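Sensory box histidine kinase/response regulator (Burkholderia thailandensis, PDB 3MR0) probably acts as a phosphorelay sensor kinase of a two-component system, the piece described here being its PAS sensory domain. Local coordinates at residues 42-46 against 47-51; 32-35 against 36-40. All coordinates share one frame; numbering follows the deposited sequence.

Interaction 1. Residues 42-46 against 47-51; sequences MGYED and HELPD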
# COMPACT_ATOMS: atom_id res chain seq x y z
N MSE A 42 2.04 8.78 -4.24
CA MSE A 42 2.79 8.20 -5.37
C MSE A 42 3.67 9.26 -6.06
O MSE A 42 4.44 8.96 -6.98
CB MSE A 42 1.87 7.54 -6.39
CG MSE A 42 1.04 6.40 -5.85
SE MSE A 42 2.11 4.96 -5.08
CE MSE A 42 3.14 4.50 -6.67
N GLY A 43 3.53 10.51 -5.61
CA GLY A 43 4.28 11.64 -6.12
C GLY A 43 3.55 12.40 -7.21
O GLY A 43 4.16 13.22 -7.89
N TYR A 44 2.25 12.14 -7.37
CA TYR A 44 1.48 12.72 -8.48
C TYR A 44 0.43 13.71 -8.02
O TYR A 44 -0.32 13.45 -7.09
CB TYR A 44 0.79 11.63 -9.29
CG TYR A 44 1.72 10.71 -10.06
CD1 TYR A 44 2.01 10.93 -11.40
CD2 TYR A 44 2.32 9.62 -9.43
CE1 TYR A 44 2.86 10.09 -12.08
CE2 TYR A 44 3.18 8.78 -10.11
CZ TYR A 44 3.45 9.02 -11.43
OH TYR A 44 4.32 8.17 -12.09
N GLU A 45 0.35 14.86 -8.70
CA GLU A 45 -0.74 15.79 -8.45
C GLU A 45 -2.07 15.18 -8.90
O GLU A 45 -2.11 14.32 -9.79
CB GLU A 45 -0.52 17.12 -9.16
CG GLU A 45 0.58 17.97 -8.59
CD GLU A 45 0.42 18.24 -7.08
OE1 GLU A 45 -0.72 18.32 -6.58
OE2 GLU A 45 1.46 18.38 -6.40
N ASP A 46 -3.16 15.67 -8.32
CA ASP A 46 -4.50 15.14 -8.56
C ASP A 46 -4.80 14.97 -10.05
O ASP A 46 -5.37 13.98 -10.47
CB ASP A 46 -5.52 16.07 -7.88
CG ASP A 46 -6.93 15.48 -7.81
OD1 ASP A 46 -7.11 14.26 -8.04
OD2 ASP A 46 -7.85 16.27 -7.51
N HIS A 47 -4.38 15.94 -10.85
CA HIS A 47 -4.65 15.93 -12.29
C HIS A 47 -3.66 15.12 -13.12
O HIS A 47 -3.88 14.92 -14.31
CB HIS A 47 -4.66 17.37 -12.83
CG HIS A 47 -3.29 17.94 -13.06
ND1 HIS A 47 -2.65 18.74 -12.14
CD2 HIS A 47 -2.44 17.82 -14.11
CE1 HIS A 47 -1.47 19.10 -12.62
NE2 HIS A 47 -1.32 18.55 -13.81
N GLU A 48 -2.57 14.67 -12.50
CA GLU A 48 -1.56 13.89 -13.22
C GLU A 48 -1.87 12.39 -13.30
O GLU A 48 -1.06 11.60 -13.78
CB GLU A 48 -0.19 14.11 -12.59
CG GLU A 48 0.27 15.52 -12.67
CD GLU A 48 1.51 15.75 -11.85
OE1 GLU A 48 2.10 14.76 -11.40
OE2 GLU A 48 1.89 16.91 -11.65
N LEU A 49 -3.05 12.02 -12.82
CA LEU A 49 -3.55 10.65 -12.91
C LEU A 49 -5.05 10.74 -12.69
O LEU A 49 -5.51 11.51 -11.85
CB LEU A 49 -2.92 9.78 -11.82
CG LEU A 49 -1.42 9.49 -11.84
CD1 LEU A 49 -0.97 8.87 -10.52
CD2 LEU A 49 -1.08 8.56 -12.99
N PRO A 50 -5.84 9.95 -13.43
CA PRO A 50 -7.32 9.90 -13.34
C PRO A 50 -7.84 9.30 -12.02
O PRO A 50 -7.13 8.51 -11.43
CB PRO A 50 -7.72 8.99 -14.49
CG PRO A 50 -6.55 9.01 -15.39
CD PRO A 50 -5.34 9.12 -14.53
N ASP A 51 -9.03 9.68 -11.57
CA ASP A 51 -9.52 9.10 -10.32
C ASP A 51 -9.60 7.53 -10.35
O ASP A 51 -9.91 6.91 -9.32
CB ASP A 51 -10.87 9.73 -9.90
CG ASP A 51 -10.71 11.09 -9.20
OD1 ASP A 51 -9.57 11.51 -8.93
OD2 ASP A 51 -11.74 11.74 -8.91
O HOH W 1 3.84 15.94 -9.27

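Interaction 2. Residues 32-35 against 36-40; sequences MYLS and PHFKK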
# COMPACT_ATOMS: atom_id res chain seq x y z
N MSE A 32 -9.11 0.53 -10.03
CA MSE A 32 -8.85 1.07 -8.72
C MSE A 32 -9.19 2.55 -8.67
O MSE A 32 -8.74 3.31 -9.52
CB MSE A 32 -7.39 0.84 -8.37
CG MSE A 32 -7.09 1.16 -6.92
SE MSE A 32 -5.37 0.54 -6.27
CE MSE A 32 -4.39 0.57 -7.94
N TYR A 33 -10.01 2.95 -7.69
CA TYR A 33 -10.21 4.36 -7.37
C TYR A 33 -9.14 4.82 -6.40
O TYR A 33 -8.76 4.08 -5.50
CB TYR A 33 -11.59 4.65 -6.79
CG TYR A 33 -11.67 6.05 -6.21
CD1 TYR A 33 -11.73 7.17 -7.04
CD2 TYR A 33 -11.64 6.26 -4.83
CE1 TYR A 33 -11.78 8.45 -6.51
CE2 TYR A 33 -11.69 7.54 -4.29
CZ TYR A 33 -11.76 8.64 -5.14
OH TYR A 33 -11.81 9.92 -4.61
N LEU A 34 -8.65 6.04 -6.61
CA LEU A 34 -7.57 6.62 -5.81
C LEU A 34 -7.98 7.98 -5.27
O LEU A 34 -8.46 8.84 -6.01
CB LEU A 34 -6.30 6.79 -6.65
CG LEU A 34 -5.97 5.82 -7.79
CD1 LEU A 34 -4.77 6.32 -8.53
CD2 LEU A 34 -5.73 4.44 -7.23
N SER A 35 -7.78 8.20 -3.97
CA SER A 35 -8.07 9.49 -3.42
C SER A 35 -6.99 10.46 -3.88
O SER A 35 -5.89 10.04 -4.28
CB SER A 35 -8.13 9.42 -1.90
OG SER A 35 -6.85 9.11 -1.37
N PRO A 36 -7.30 11.77 -3.84
CA PRO A 36 -6.25 12.75 -4.18
C PRO A 36 -4.97 12.49 -3.38
O PRO A 36 -3.90 12.52 -4.00
CB PRO A 36 -6.88 14.09 -3.79
CG PRO A 36 -8.37 13.86 -3.95
CD PRO A 36 -8.59 12.42 -3.54
N HIS A 37 -5.06 12.22 -2.07
CA HIS A 37 -3.83 11.97 -1.31
C HIS A 37 -3.09 10.66 -1.67
O HIS A 37 -1.87 10.57 -1.54
CB HIS A 37 -3.94 12.14 0.22
CG HIS A 37 -2.60 12.39 0.86
ND1 HIS A 37 -1.89 13.55 0.67
CD2 HIS A 37 -1.80 11.59 1.61
CE1 HIS A 37 -0.73 13.48 1.30
NE2 HIS A 37 -0.65 12.30 1.89
N PHE A 38 -3.83 9.66 -2.12
CA PHE A 38 -3.18 8.48 -2.66
C PHE A 38 -2.32 8.93 -3.83
O PHE A 38 -1.14 8.60 -3.90
CB PHE A 38 -4.21 7.46 -3.13
CG PHE A 38 -3.60 6.18 -3.58
CD1 PHE A 38 -3.79 5.02 -2.86
CD2 PHE A 38 -2.82 6.13 -4.73
CE1 PHE A 38 -3.22 3.83 -3.27
CE2 PHE A 38 -2.23 4.94 -5.16
CZ PHE A 38 -2.43 3.78 -4.43
N LYS A 39 -2.90 9.68 -4.76
CA LYS A 39 -2.12 10.13 -5.91
C LYS A 39 -0.89 10.90 -5.45
O LYS A 39 0.21 10.75 -6.01
CB LYS A 39 -2.97 11.00 -6.83
CG LYS A 39 -4.14 10.29 -7.46
CD LYS A 39 -4.83 11.22 -8.43
CE LYS A 39 -6.12 10.64 -8.96
NZ LYS A 39 -6.97 11.77 -9.41
N LYS A 40 -1.06 11.72 -4.43
CA LYS A 40 0.05 12.51 -3.98
C LYS A 40 1.17 11.62 -3.44
O LYS A 40 2.32 11.78 -3.83
CB LYS A 40 -0.39 13.53 -2.95
CG LYS A 40 0.76 14.33 -2.35
CD LYS A 40 1.75 14.80 -3.42
CE LYS A 40 1.19 15.91 -4.29
NZ LYS A 40 2.29 16.68 -4.95

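Interaction 1. Residues 42-46 against 47-51
Y44 and L49 both carry CG anti to their own carbonyl carbon (chi1 -67° and -66°), and from these positions the leucine lays one methyl over a face of the phenol ring. L49 CD1 stands 3.7 Å from the centroid of the Y44 ring, a CH-pi contact displaced toward the rim on the CG side. E48 takes a similar first torsion, but its chain then runs extended (chi2 171°), which carries the carboxylate back to the start of the turn. There E48 OE1 accepts a weak hydrogen bond from E45 N at 3.2 Å, while E48 OE2 rests against E45 CB. The backbone answers in the other direction: E48 N donates to E45 O at 2.8 Å, the donor lying well above the carbonyl plane. Residues 42-51 form the surface loop that follows helix 36-41 in this PAS fold and leads to strand 52-53. G43 is the first residue after the helix to leave helical backbone angles, its positive phi belonging to the Schellman motif that ends it. A water lies within hydrogen-bonding distance of both G43 O and E48 OE1, 3.0 Å from E48 OE1. D46 OD1 and D51 OD1 approach to 3.8 Å with their carboxylates nearly coplanar; K39 NZ forms salt bridges with both, which should offset the repulsion between like charges. E45 turns its own carboxylate away from E48, to a salt bridge with K40.

Interaction 2. Residues 32-35 against 36-40
A serine N-cap opens helix 36-41 directly after strand 32-34 of the antiparallel PAS sheet, and the two elements meet at right angles, their short axes 90° apart. S35 is the capping residue: its OG accepts from F38 N at 3.2 Å, giving the F38 amide in the first turn a side-chain acceptor. The hydroxyl reaches that amide because OG sits between the backbone N and the carbonyl carbon (chi1 66°). It also bonds to L22 N, so one side-chain oxygen joins the helix start to strand 21-25. The S35 carbonyl begins the regular helical pattern, with K39 N donating to S35 O at 3.0 Å. P36 follows the cap and has no amide hydrogen to satisfy; its ring closes on the serine, P36 CD lying a tight 3.4 Å from S35 CB. In the same turn, F38 points its CG anti to the backbone N (chi1 -175°), which swings the ring toward L34. F38 also lines a pocket occupied by a polyether molecule, probably from the crystallisation liquor. L34 crosses the ring with its CB 4.0 Å from F38 CD2. One leucine methyl, L34 CD1, meets the aliphatic stem of K39 at CG, while the other, L34 CD2, lies over one face of the F38 ring, 4.2 Å from its centroid.

In the fold
From the N terminus the chain first reaches interaction 2, where strand 32-34 turns through S35 into helix 36-41, and then interaction 1, the loop that carries it on to strand 52-53. The two are in series, neither enclosing nor crossing the other, with centres about 7 Å apart. Lysines 39 and 40 of the helix link the two interactions, and K39 NZ also meets the loop backbone, 2.8 Å from L49 O. Backbone bonding between D51 and L34 then returns the end of the loop to strand 32-34. Helix and loop thus connect strand 32-34 to its neighbour, the edge strand 52-53.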